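Long-range contact in unsaturated glucuronyl hydrolase (Streptococcus agalactiae, PDB 2ZZR), which hydrolyses unsaturated chondroitin, hyaluronan and heparin disaccharides, releasing the unsaturated uronic acid from their non-reducing end: residues Asn42-Pro53 and Val62-Trp73. Sequence-based numbering, arbitrary orientation.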
loop_
_atom_site.group_PDB
_atom_site.type_symbol
_atom_site.label_atom_id
_atom_site.label_comp_id
_atom_site.label_asym_id
_atom_site.label_seq_id
_atom_site.Cartn_x
_atom_site.Cartn_y
_atom_site.Cartn_z
ATOM N N ASN A 42 16.989 14.738 0.422
ATOM C CA ASN A 42 17.110 13.535 -0.408
ATOM C C ASN A 42 17.037 13.746 -1.920
ATOM O O ASN A 42 17.611 12.963 -2.672
ATOM C CB ASN A 42 16.121 12.455 0.048
ATOM C CG ASN A 42 16.522 11.825 1.372
ATOM O OD1 ASN A 42 17.607 12.088 1.899
ATOM N ND2 ASN A 42 15.652 10.977 1.910
ATOM N N ILE A 43 16.340 14.789 -2.375
ATOM C CA ILE A 43 16.322 15.120 -3.806
ATOM C C ILE A 43 17.760 15.334 -4.312
ATOM O O ILE A 43 18.123 14.911 -5.415
ATOM C CB ILE A 43 15.422 16.352 -4.110
ATOM C CG1 ILE A 43 13.943 15.970 -3.967
ATOM C CG2 ILE A 43 15.682 16.903 -5.523
ATOM C CD1 ILE A 43 12.970 17.129 -4.162
ATOM N N ASP A 44 18.570 15.977 -3.481
ATOM C CA ASP A 44 19.977 16.205 -3.789
ATOM C C ASP A 44 20.813 14.922 -3.677
ATOM O O ASP A 44 21.736 14.703 -4.466
ATOM C CB ASP A 44 20.534 17.309 -2.887
ATOM C CG ASP A 44 19.853 18.660 -3.116
ATOM O OD1 ASP A 44 19.514 18.995 -4.273
ATOM O OD2 ASP A 44 19.668 19.397 -2.131
ATOM N N TYR A 45 20.473 14.081 -2.701
ATOM C CA TYR A 45 21.131 12.790 -2.486
ATOM C C TYR A 45 20.881 11.803 -3.633
ATOM O O TYR A 45 21.819 11.168 -4.129
ATOM C CB TYR A 45 20.692 12.196 -1.140
ATOM C CG TYR A 45 21.335 10.870 -0.769
ATOM C CD1 TYR A 45 20.584 9.695 -0.750
ATOM C CD2 TYR A 45 22.685 10.791 -0.425
ATOM C CE1 TYR A 45 21.156 8.477 -0.405
ATOM C CE2 TYR A 45 23.273 9.568 -0.076
ATOM C CZ TYR A 45 22.498 8.416 -0.074
ATOM O OH TYR A 45 23.062 7.206 0.272
ATOM N N PHE A 46 19.625 11.685 -4.062
ATOM C CA PHE A 46 19.265 10.742 -5.123
ATOM C C PHE A 46 19.461 11.279 -6.534
ATOM O O PHE A 46 19.703 10.505 -7.457
ATOM C CB PHE A 46 17.827 10.217 -4.939
ATOM C CG PHE A 46 17.625 9.463 -3.655
ATOM C CD1 PHE A 46 18.395 8.340 -3.366
ATOM C CD2 PHE A 46 16.671 9.875 -2.729
ATOM C CE1 PHE A 46 18.224 7.645 -2.181
ATOM C CE2 PHE A 46 16.494 9.182 -1.533
ATOM C CZ PHE A 46 17.274 8.066 -1.259
ATOM N N GLY A 47 19.364 12.597 -6.700
ATOM C CA GLY A 47 19.391 13.199 -8.033
ATOM C C GLY A 47 18.253 12.687 -8.899
ATOM O O GLY A 47 17.084 12.750 -8.504
ATOM N N GLU A 48 18.598 12.167 -10.073
ATOM C CA GLU A 48 17.610 11.572 -10.976
ATOM C C GLU A 48 17.427 10.071 -10.727
ATOM O O GLU A 48 16.651 9.405 -11.415
ATOM C CB GLU A 48 17.955 11.868 -12.441
ATOM C CG GLU A 48 17.615 13.314 -12.847
ATOM C CD GLU A 48 17.752 13.598 -14.336
ATOM O OE1 GLU A 48 17.522 12.691 -15.166
ATOM O OE2 GLU A 48 18.077 14.755 -14.682
ATOM N N GLU A 49 18.137 9.552 -9.729
ATOM C CA GLU A 49 18.033 8.141 -9.373
ATOM C C GLU A 49 17.076 7.947 -8.192
ATOM O O GLU A 49 16.319 8.862 -7.858
ATOM C CB GLU A 49 19.420 7.543 -9.127
ATOM C CG GLU A 49 20.234 7.439 -10.414
ATOM C CD GLU A 49 21.437 6.526 -10.295
ATOM O OE1 GLU A 49 22.317 6.807 -9.451
ATOM O OE2 GLU A 49 21.504 5.532 -11.060
ATOM N N TYR A 50 17.097 6.761 -7.581
ATOM C CA TYR A 50 16.028 6.349 -6.661
ATOM C C TYR A 50 16.553 5.723 -5.376
ATOM O O TYR A 50 17.639 5.135 -5.371
ATOM C CB TYR A 50 15.082 5.357 -7.368
ATOM C CG TYR A 50 14.430 5.919 -8.603
ATOM C CD1 TYR A 50 15.103 5.929 -9.829
ATOM C CD2 TYR A 50 13.141 6.459 -8.552
ATOM C CE1 TYR A 50 14.516 6.465 -10.967
ATOM C CE2 TYR A 50 12.542 6.992 -9.693
ATOM C CZ TYR A 50 13.239 6.993 -10.892
ATOM O OH TYR A 50 12.658 7.520 -12.022
ATOM N N PRO A 51 15.783 5.840 -4.275
ATOM C CA PRO A 51 16.132 5.100 -3.069
ATOM C C PRO A 51 15.993 3.609 -3.322
ATOM O O PRO A 51 15.147 3.197 -4.125
ATOM C CB PRO A 51 15.072 5.544 -2.051
ATOM C CG PRO A 51 13.949 6.093 -2.861
ATOM C CD PRO A 51 14.571 6.661 -4.096
ATOM N N THR A 52 16.831 2.819 -2.655
ATOM C CA THR A 52 16.628 1.375 -2.587
ATOM C C THR A 52 15.323 1.112 -1.819
ATOM O O THR A 52 14.842 2.001 -1.107
ATOM C CB THR A 52 17.804 0.667 -1.871
ATOM O OG1 THR A 52 18.119 1.357 -0.651
ATOM C CG2 THR A 52 19.028 0.636 -2.774
ATOM N N PRO A 53 14.728 -0.091 -1.985
ATOM C CA PRO A 53 13.496 -0.432 -1.259
ATOM C C PRO A 53 13.543 -0.084 0.225
ATOM O O PRO A 53 12.595 0.518 0.740
ATOM C CB PRO A 53 13.383 -1.948 -1.470
ATOM C CG PRO A 53 13.973 -2.147 -2.826
ATOM C CD PRO A 53 15.139 -1.180 -2.895
ATOM N N VAL A 62 21.462 4.279 -3.283
ATOM C CA VAL A 62 20.953 4.870 -4.515
ATOM C C VAL A 62 20.934 3.820 -5.622
ATOM O O VAL A 62 21.907 3.071 -5.787
ATOM C CB VAL A 62 21.814 6.086 -4.947
ATOM C CG1 VAL A 62 21.216 6.756 -6.164
ATOM C CG2 VAL A 62 21.947 7.084 -3.802
ATOM N N MET A 63 19.833 3.766 -6.371
ATOM C CA MET A 63 19.656 2.751 -7.411
ATOM C C MET A 63 18.959 3.290 -8.658
ATOM O O MET A 63 18.383 4.381 -8.641
ATOM C CB MET A 63 18.879 1.555 -6.851
ATOM C CG MET A 63 17.381 1.812 -6.686
ATOM S SD MET A 63 16.456 0.278 -6.461
ATOM C CE MET A 63 16.730 -0.509 -8.049
ATOM N N ASP A 64 18.992 2.507 -9.734
ATOM C CA ASP A 64 18.312 2.880 -10.967
ATOM C C ASP A 64 16.831 2.483 -10.926
ATOM O O ASP A 64 16.321 2.076 -9.874
ATOM C CB ASP A 64 19.029 2.305 -12.200
ATOM C CG ASP A 64 19.052 0.777 -12.229
ATOM O OD1 ASP A 64 18.437 0.119 -11.360
ATOM O OD2 ASP A 64 19.691 0.225 -13.151
ATOM N N ASN A 65 16.154 2.614 -12.065
ATOM C CA ASN A 65 14.715 2.375 -12.146
ATOM C C ASN A 65 14.379 0.943 -12.565
ATOM O O ASN A 65 13.853 0.709 -13.657
ATOM C CB ASN A 65 14.049 3.397 -13.083
ATOM C CG ASN A 65 12.551 3.525 -12.842
ATOM O OD1 ASN A 65 11.975 2.797 -12.031
ATOM N ND2 ASN A 65 11.914 4.460 -13.547
ATOM N N THR A 66 14.671 -0.011 -11.681
ATOM C CA THR A 66 14.505 -1.432 -12.006
ATOM C C THR A 66 13.898 -2.262 -10.868
ATOM O O THR A 66 13.814 -3.484 -10.972
ATOM C CB THR A 66 15.855 -2.083 -12.411
ATOM O OG1 THR A 66 16.774 -1.975 -11.324
ATOM C CG2 THR A 66 16.443 -1.416 -13.660
ATOM N N GLU A 67 13.474 -1.610 -9.789
ATOM C CA GLU A 67 12.833 -2.321 -8.676
ATOM C C GLU A 67 11.305 -2.221 -8.729
ATOM O O GLU A 67 10.753 -1.683 -9.686
ATOM C CB GLU A 67 13.370 -1.833 -7.324
ATOM C CG GLU A 67 14.453 -2.739 -6.704
ATOM C CD GLU A 67 13.921 -4.061 -6.179
ATOM O OE1 GLU A 67 12.740 -4.383 -6.425
ATOM O OE2 GLU A 67 14.701 -4.790 -5.521
ATOM N N TRP A 68 10.628 -2.765 -7.717
ATOM C CA TRP A 68 9.167 -2.654 -7.618
ATOM C C TRP A 68 8.753 -1.406 -6.839
ATOM O O TRP A 68 7.563 -1.097 -6.743
ATOM C CB TRP A 68 8.550 -3.907 -6.966
ATOM C CG TRP A 68 8.832 -4.089 -5.488
ATOM C CD1 TRP A 68 9.929 -4.687 -4.930
ATOM C CD2 TRP A 68 7.995 -3.689 -4.391
ATOM N NE1 TRP A 68 9.831 -4.680 -3.561
ATOM C CE2 TRP A 68 8.655 -4.074 -3.200
ATOM C CE3 TRP A 68 6.754 -3.038 -4.299
ATOM C CZ2 TRP A 68 8.122 -3.822 -1.925
ATOM C CZ3 TRP A 68 6.216 -2.792 -3.031
ATOM C CH2 TRP A 68 6.903 -3.187 -1.860
ATOM N N THR A 69 9.750 -0.693 -6.318
ATOM C CA THR A 69 9.557 0.340 -5.297
ATOM C C THR A 69 9.809 1.772 -5.784
ATOM O O THR A 69 9.589 2.727 -5.031
ATOM C CB THR A 69 10.503 0.102 -4.113
ATOM O OG1 THR A 69 11.834 -0.132 -4.601
ATOM C CG2 THR A 69 10.054 -1.093 -3.286
ATOM N N ASN A 70 10.284 1.923 -7.018
ATOM C CA ASN A 70 10.708 3.248 -7.512
ATOM C C ASN A 70 9.608 4.309 -7.502
ATOM O O ASN A 70 9.884 5.483 -7.238
ATOM C CB ASN A 70 11.300 3.151 -8.910
ATOM C CG ASN A 70 12.517 2.264 -8.954
ATOM O OD1 ASN A 70 13.656 2.738 -8.852
ATOM N ND2 ASN A 70 12.288 0.968 -9.081
ATOM N N GLY A 71 8.380 3.884 -7.779
ATOM C CA GLY A 71 7.215 4.779 -7.823
ATOM C C GLY A 71 6.890 5.456 -6.504
ATOM O O GLY A 71 6.316 6.550 -6.501
ATOM N N PHE A 72 7.250 4.816 -5.387
ATOM C CA PHE A 72 7.002 5.372 -4.054
ATOM C C PHE A 72 7.827 6.630 -3.797
ATOM O O PHE A 72 7.361 7.549 -3.125
ATOM C CB PHE A 72 7.249 4.335 -2.951
ATOM C CG PHE A 72 6.293 3.176 -2.987
ATOM C CD1 PHE A 72 4.923 3.375 -2.789
ATOM C CD2 PHE A 72 6.759 1.882 -3.217
ATOM C CE1 PHE A 72 4.031 2.302 -2.821
ATOM C CE2 PHE A 72 5.872 0.803 -3.255
ATOM C CZ PHE A 72 4.509 1.014 -3.056
ATOM N N TRP A 73 9.039 6.672 -4.347
ATOM C CA TRP A 73 9.870 7.878 -4.283
ATOM C C TRP A 73 9.173 9.047 -4.994
ATOM O O TRP A 73 8.960 10.106 -4.394
ATOM C CB TRP A 73 11.261 7.614 -4.881
ATOM C CG TRP A 73 12.058 8.868 -5.163
ATOM C CD1 TRP A 73 12.464 9.321 -6.387
ATOM C CD2 TRP A 73 12.528 9.830 -4.202
ATOM N NE1 TRP A 73 13.164 10.500 -6.250
ATOM C CE2 TRP A 73 13.217 10.836 -4.923
ATOM C CE3 TRP A 73 12.441 9.935 -2.805
ATOM C CZ2 TRP A 73 13.813 11.938 -4.293
ATOM C CZ3 TRP A 73 13.033 11.037 -2.173
ATOM C CH2 TRP A 73 13.712 12.021 -2.923
HETATM O O HOH W 1 14.872 11.086 -8.504
HETATM O O HOH W 2 13.212 1.958 -5.623
#
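The indole of W73 receives F46 and P51 on one face. Its CG lies anti to the backbone N (chi1 166°), which sends the ring toward 42-53. F46 points the CD2 edge at the six-membered ring in an edge-to-face pair, planes at 71°, while P51 CD rests 3.5 Å from W73 CG. N42 CB and I43 CG1 meet the indole at CH2 and CZ2. A water accepts from W73 NE1 (2.9 Å) and lies within bonding distance of the carbonyls of G47 and E49 in the turn. Y50 brings CD2 to 3.7 Å from W73 CD1; N70 CB sits over one face of the Y50 ring in a CH-pi contact. Y50 and M63 form an antiparallel hydrogen-bonded pair (Y50 N to M63 O 2.9 Å, M63 N to Y50 O 2.8 Å). V62 CG2 touches both F46 CD1 and Y45 CE1, 3.8 Å from each. P53 CG lies 3.4 Å from T69 OG1, which shares a second water with P51 O. The F46-Y50-W73 cluster thus spans the hairpin of strands 50-56 and 59-63 and the alpha-barrel helices it links in this family 88 hydrolase, 25-46 and 70-84, with helix 87-105 touching I43, Y50 and W73.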